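Local coordinates for hypothetical protein (Geobacillus stearothermophilus, PDB 1SFS) that is of unknown function but carries an Rv2525c-like, glycoside hydrolase-like domain and may be a bacterial lysozyme, at residues 68-76 with 111-119. Numbering follows the deposited sequence.
Sequences EGLTRDEIV and HARRLGIPK
With CG set opposite its own carbonyl carbon (chi1 -71°) and the chain extended from there to NE, Arg72 reaches from the first turn of its helix to the C-terminal end of another. There its guanidinium grips a single atom side-on: Arg72 NE and Arg72 NH2 both donate hydrogen bonds to Arg114 O, at 3.1 Å and 3.2 Å. The oxygen sits near the guanidinium plane, but the two nitrogens, coming from the same face of the carbonyl, meet it differently, NE tilted 20° from its plane and NH2 well above it. Arginine suits this place, since its length spans the gap and its positive charge is probably favoured by the partial negative charge at the helix C-terminus. One guanidinium face lies over Leu115 C and Gly116 N, which are offset toward its rim; Gly116 takes the positive phi of the Schellman motif, a conformation glycine adopts readily.

Leu115, with the same first torsion (chi1 -72°), sends CD1 to within 3.8 Å of Leu70 CB, while its CD2 packs on Leu70 O and Thr71 CA. Ile75 crosses Leu115 at about a right angle, Ile75 CD1 resting 4.0 Å from Leu115 CB; all three aliphatic side chains are buried, suiting this apolar side. Thr71 is the N-cap, Thr71 OG1 accepting from Glu74 N at 3.0 Å.

The contact thus joins the start of helix 72-80 to the end of helix 98-114, over strand 84-89 between them in sequence, where Leu70 touches Val85 and Ile117 touches Pro87.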
ATOM      1  N   GLU A  68       9.329  -6.953   8.143  1.00 10.26           N
ATOM      2  CA  GLU A  68       9.174  -8.398   8.246  1.00  9.49           C
ATOM      3  C   GLU A  68       8.229  -8.855   7.175  1.00  9.45           C
ATOM      4  O   GLU A  68       7.124  -8.308   7.007  1.00 10.45           O
ATOM      5  CB  GLU A  68       8.668  -8.764   9.621  1.00 10.30           C
ATOM      6  CG  GLU A  68       9.626  -8.359  10.728  1.00 12.06           C
ATOM      7  CD  GLU A  68       9.280  -8.796  12.114  1.00 12.36           C
ATOM      8  OE1 GLU A  68       8.104  -9.092  12.421  1.00 12.19           O
ATOM      9  OE2 GLU A  68      10.271  -8.917  12.904  1.00 16.82           O
ATOM     10  N   GLY A  69       8.606  -9.879   6.412  1.00 10.19           N
ATOM     11  CA  GLY A  69       7.752 -10.366   5.376  1.00 10.21           C
ATOM     12  C   GLY A  69       6.556 -11.149   5.854  1.00  9.37           C
ATOM     13  O   GLY A  69       6.556 -11.830   6.880  1.00 11.92           O
ATOM     14  N   LEU A  70       5.519 -11.173   5.039  1.00  8.87           N
ATOM     15  CA  LEU A  70       4.368 -12.014   5.205  1.00  9.11           C
ATOM     16  C   LEU A  70       4.700 -13.493   5.113  1.00  9.37           C
ATOM     17  O   LEU A  70       5.676 -13.838   4.464  1.00 11.49           O
ATOM     18  CB  LEU A  70       3.321 -11.664   4.135  1.00  9.33           C
ATOM     19  CG  LEU A  70       2.453 -10.446   4.414  1.00  8.92           C
ATOM     20  CD1 LEU A  70       1.814  -9.956   3.105  1.00 10.50           C
ATOM     21  CD2 LEU A  70       1.414 -10.741   5.494  1.00 10.08           C
ATOM     22  N   THR A  71       3.900 -14.313   5.737  1.00  9.89           N
ATOM     23  CA  THR A  71       3.909 -15.752   5.560  1.00 10.02           C
ATOM     24  C   THR A  71       2.477 -16.195   5.332  1.00  9.98           C
ATOM     25  O   THR A  71       1.516 -15.499   5.677  1.00  9.67           O
ATOM     26  CB  THR A  71       4.436 -16.502   6.797  1.00 11.97           C
ATOM     27  OG1 THR A  71       3.616 -16.236   7.935  1.00 12.57           O
ATOM     28  CG2 THR A  71       5.887 -16.109   7.057  1.00 16.70           C
ATOM     29  N   ARG A  72       2.322 -17.408   4.816  1.00 10.56           N
ATOM     30  CA  ARG A  72       0.996 -17.977   4.695  1.00 10.75           C
ATOM     31  C   ARG A  72       0.328 -18.094   6.045  1.00 10.70           C
ATOM     32  O   ARG A  72      -0.879 -17.812   6.172  1.00 11.33           O
ATOM     33  CB  ARG A  72       1.051 -19.329   3.959  1.00 14.29           C
ATOM     34  CG  ARG A  72       1.370 -19.138   2.492  1.00 17.70           C
ATOM     35  CD  ARG A  72       1.113 -20.433   1.769  1.00 26.38           C
ATOM     36  NE  ARG A  72       1.254 -20.381   0.343  1.00 27.76           N
ATOM     37  CZ  ARG A  72       0.369 -20.740  -0.581  1.00 27.19           C
ATOM     38  NH1 ARG A  72      -0.847 -21.185  -0.308  1.00 36.73           N
ATOM     39  NH2 ARG A  72       0.759 -20.611  -1.856  1.00 35.84           N
ATOM     40  N   ASP A  73       1.017 -18.523   7.097  0.59 10.80           N
ATOM     41  CA  ASP A  73       0.450 -18.653   8.439  0.59 11.10           C
ATOM     42  C   ASP A  73      -0.089 -17.305   8.953  0.59 10.39           C
ATOM     43  O   ASP A  73      -1.162 -17.181   9.537  0.59 10.77           O
ATOM     44  CB  ASP A  73       1.467 -19.208   9.406  0.59 13.50           C
ATOM     45  CG  ASP A  73       1.722 -20.699   9.270  0.59 16.37           C
ATOM     46  OD1 ASP A  73       2.633 -21.194   9.940  0.59 23.09           O
ATOM     47  OD2 ASP A  73       0.997 -21.367   8.530  0.59 22.75           O
ATOM     48  N   GLU A  74       0.690 -16.240   8.705  1.00 10.28           N
ATOM     49  CA  GLU A  74       0.221 -14.937   9.112  1.00  9.86           C
ATOM     50  C   GLU A  74      -1.030 -14.529   8.323  1.00  8.94           C
ATOM     51  O   GLU A  74      -1.946 -13.957   8.927  1.00 10.09           O
ATOM     52  CB  GLU A  74       1.338 -13.925   8.911  1.00  9.72           C
ATOM     53  CG  GLU A  74       0.942 -12.524   9.319  1.00  9.55           C
ATOM     54  CD  GLU A  74       1.945 -11.431   9.046  1.00  9.46           C
ATOM     55  OE1 GLU A  74       1.609 -10.289   9.379  1.00  9.69           O
ATOM     56  OE2 GLU A  74       3.053 -11.703   8.513  1.00 10.95           O
ATOM     57  N   ILE A  75      -1.069 -14.773   7.029  1.00  9.06           N
ATOM     58  CA  ILE A  75      -2.273 -14.429   6.280  1.00  8.98           C
ATOM     59  C   ILE A  75      -3.498 -15.147   6.813  1.00  9.66           C
ATOM     60  O   ILE A  75      -4.558 -14.544   6.940  1.00 10.14           O
ATOM     61  CB  ILE A  75      -2.025 -14.700   4.773  1.00  9.17           C
ATOM     62  CG1 ILE A  75      -0.960 -13.700   4.248  1.00 10.50           C
ATOM     63  CG2 ILE A  75      -3.326 -14.648   4.006  1.00 10.57           C
ATOM     64  CD1 ILE A  75      -0.496 -13.987   2.856  1.00 12.62           C
ATOM     65  N   VAL A  76      -3.353 -16.442   7.124  1.00  9.97           N
ATOM     66  CA  VAL A  76      -4.447 -17.192   7.691  1.00 11.57           C
ATOM     67  C   VAL A  76      -4.927 -16.517   8.956  1.00 10.32           C
ATOM     68  O   VAL A  76      -6.149 -16.352   9.196  1.00 11.95           O
ATOM     69  CB  VAL A  76      -4.034 -18.663   7.993  1.00 14.27           C
ATOM     70  CG1 VAL A  76      -5.016 -19.350   8.910  1.00 18.74           C
ATOM     71  CG2 VAL A  76      -3.879 -19.424   6.675  1.00 17.52           C
ATOM     72  N   HIS A 111       6.409 -13.004  -5.088  1.00  9.66           N
ATOM     73  CA  HIS A 111       6.132 -13.130  -3.688  1.00 10.18           C
ATOM     74  C   HIS A 111       4.631 -13.321  -3.444  1.00 10.11           C
ATOM     75  O   HIS A 111       4.257 -14.146  -2.583  1.00 11.58           O
ATOM     76  CB  HIS A 111       6.650 -11.958  -2.851  1.00 11.09           C
ATOM     77  CG  HIS A 111       8.142 -11.965  -2.739  1.00 12.48           C
ATOM     78  ND1 HIS A 111       8.768 -12.870  -1.937  1.00 17.05           N
ATOM     79  CD2 HIS A 111       9.114 -11.244  -3.334  1.00 16.84           C
ATOM     80  CE1 HIS A 111      10.077 -12.700  -2.007  1.00 19.73           C
ATOM     81  NE2 HIS A 111      10.353 -11.727  -2.864  1.00 18.92           N
ATOM     82  N   ALA A 112       3.792 -12.580  -4.142  1.00  9.60           N
ATOM     83  CA  ALA A 112       2.348 -12.700  -3.946  1.00 10.38           C
ATOM     84  C   ALA A 112       1.881 -14.138  -4.262  1.00 10.98           C
ATOM     85  O   ALA A 112       1.066 -14.699  -3.557  1.00 12.14           O
ATOM     86  CB  ALA A 112       1.639 -11.681  -4.809  1.00 11.19           C
ATOM     87  N   ARG A 113       2.405 -14.712  -5.336  0.51 11.71           N
ATOM     88  CA  ARG A 113       1.986 -16.078  -5.687  0.51 12.98           C
ATOM     89  C   ARG A 113       2.419 -17.079  -4.636  0.51 12.13           C
ATOM     90  O   ARG A 113       1.646 -17.950  -4.239  0.51 13.91           O
ATOM     91  CB  ARG A 113       2.536 -16.429  -7.068  0.51 14.48           C
ATOM     92  CG  ARG A 113       1.841 -15.631  -8.161  0.51 12.90           C
ATOM     93  CD  ARG A 113       2.389 -15.859  -9.531  0.51 17.23           C
ATOM     94  NE  ARG A 113       1.623 -15.398 -10.673  0.51 22.60           N
ATOM     95  CZ  ARG A 113       2.114 -15.241 -11.900  0.51 24.44           C
ATOM     96  NH1 ARG A 113       3.382 -15.515 -12.148  0.51 28.49           N
ATOM     97  NH2 ARG A 113       1.344 -14.815 -12.902  0.51 28.06           N
ATOM     98  N   ARG A 114       3.761 -16.857  -4.214  0.72 12.61           N
ATOM     99  CA  ARG A 114       4.346 -17.754  -3.196  0.72 14.23           C
ATOM    100  C   ARG A 114       3.461 -17.752  -1.965  0.72 13.86           C
ATOM    101  O   ARG A 114       3.330 -18.826  -1.342  0.72 16.98           O
ATOM    102  CB  ARG A 114       5.757 -17.350  -2.850  0.72 16.51           C
ATOM    103  CG  ARG A 114       6.470 -18.128  -1.744  0.72 20.91           C
ATOM    104  CD  ARG A 114       7.841 -17.381  -1.563  0.72 29.41           C
ATOM    105  NE  ARG A 114       8.822 -18.183  -2.262  0.72 30.61           N
ATOM    106  CZ  ARG A 114      10.102 -17.790  -2.286  0.72 31.01           C
ATOM    107  NH1 ARG A 114      10.382 -16.655  -1.662  0.72 35.84           N
ATOM    108  NH2 ARG A 114      11.058 -18.465  -2.881  0.72 26.02           N
ATOM    109  N   LEU A 115       2.837 -16.622  -1.614  1.00 12.40           N
ATOM    110  CA  LEU A 115       1.991 -16.455  -0.458  1.00 13.24           C
ATOM    111  C   LEU A 115       0.568 -16.865  -0.697  1.00 13.43           C
ATOM    112  O   LEU A 115      -0.234 -16.837   0.239  1.00 15.83           O
ATOM    113  CB  LEU A 115       2.075 -14.985  -0.046  1.00 12.56           C
ATOM    114  CG  LEU A 115       3.378 -14.570   0.590  1.00 12.53           C
ATOM    115  CD1 LEU A 115       3.492 -13.039   0.622  1.00 14.59           C
ATOM    116  CD2 LEU A 115       3.600 -15.146   1.977  1.00 14.74           C
ATOM    117  N   GLY A 116       0.171 -17.208  -1.912  1.00 14.77           N
ATOM    118  CA  GLY A 116      -1.184 -17.614  -2.180  1.00 15.54           C
ATOM    119  C   GLY A 116      -2.171 -16.460  -2.271  1.00 15.95           C
ATOM    120  O   GLY A 116      -3.369 -16.663  -2.111  1.00 17.03           O
ATOM    121  N   ILE A 117      -1.707 -15.250  -2.580  1.00 13.92           N
ATOM    122  CA  ILE A 117      -2.633 -14.131  -2.767  1.00 12.86           C
ATOM    123  C   ILE A 117      -3.328 -14.318  -4.089  1.00 12.16           C
ATOM    124  O   ILE A 117      -2.625 -14.505  -5.113  1.00 14.14           O
ATOM    125  CB  ILE A 117      -1.929 -12.776  -2.708  1.00 14.21           C
ATOM    126  CG1 ILE A 117      -1.194 -12.654  -1.385  1.00 16.69           C
ATOM    127  CG2 ILE A 117      -2.935 -11.668  -2.981  1.00 14.05           C
ATOM    128  CD1 ILE A 117      -0.436 -11.377  -1.179  1.00 18.77           C
ATOM    129  N   PRO A 118      -4.646 -14.351  -4.167  1.00 13.55           N
ATOM    130  CA  PRO A 118      -5.334 -14.599  -5.437  1.00 15.96           C
ATOM    131  C   PRO A 118      -5.196 -13.447  -6.438  1.00 13.78           C
ATOM    132  O   PRO A 118      -4.825 -12.340  -6.085  1.00 14.11           O
ATOM    133  CB  PRO A 118      -6.809 -14.734  -5.011  1.00 19.32           C
ATOM    134  CG  PRO A 118      -6.918 -14.530  -3.593  1.00 18.26           C
ATOM    135  CD  PRO A 118      -5.579 -14.207  -3.016  1.00 14.85           C
ATOM    136  N   LYS A 119      -5.535 -13.760  -7.680  1.00 18.78           N
ATOM    137  CA  LYS A 119      -5.598 -12.736  -8.734  1.00 19.94           C
ATOM    138  C   LYS A 119      -6.682 -11.692  -8.465  1.00 15.51           C
ATOM    139  O   LYS A 119      -7.571 -11.844  -7.602  1.00 17.05           O
ATOM    140  CB  LYS A 119      -5.797 -13.436 -10.112  1.00 26.97           C
ATOM    141  CG  LYS A 119      -4.480 -14.104 -10.528  1.00 32.84           C
ATOM    142  CD  LYS A 119      -4.570 -14.551 -11.978  1.00 36.23           C
ATOM    143  CE  LYS A 119      -3.469 -15.522 -12.318  1.00 38.59           C
ATOM    144  NZ  LYS A 119      -3.233 -15.751 -13.777  1.00 49.75           N
TER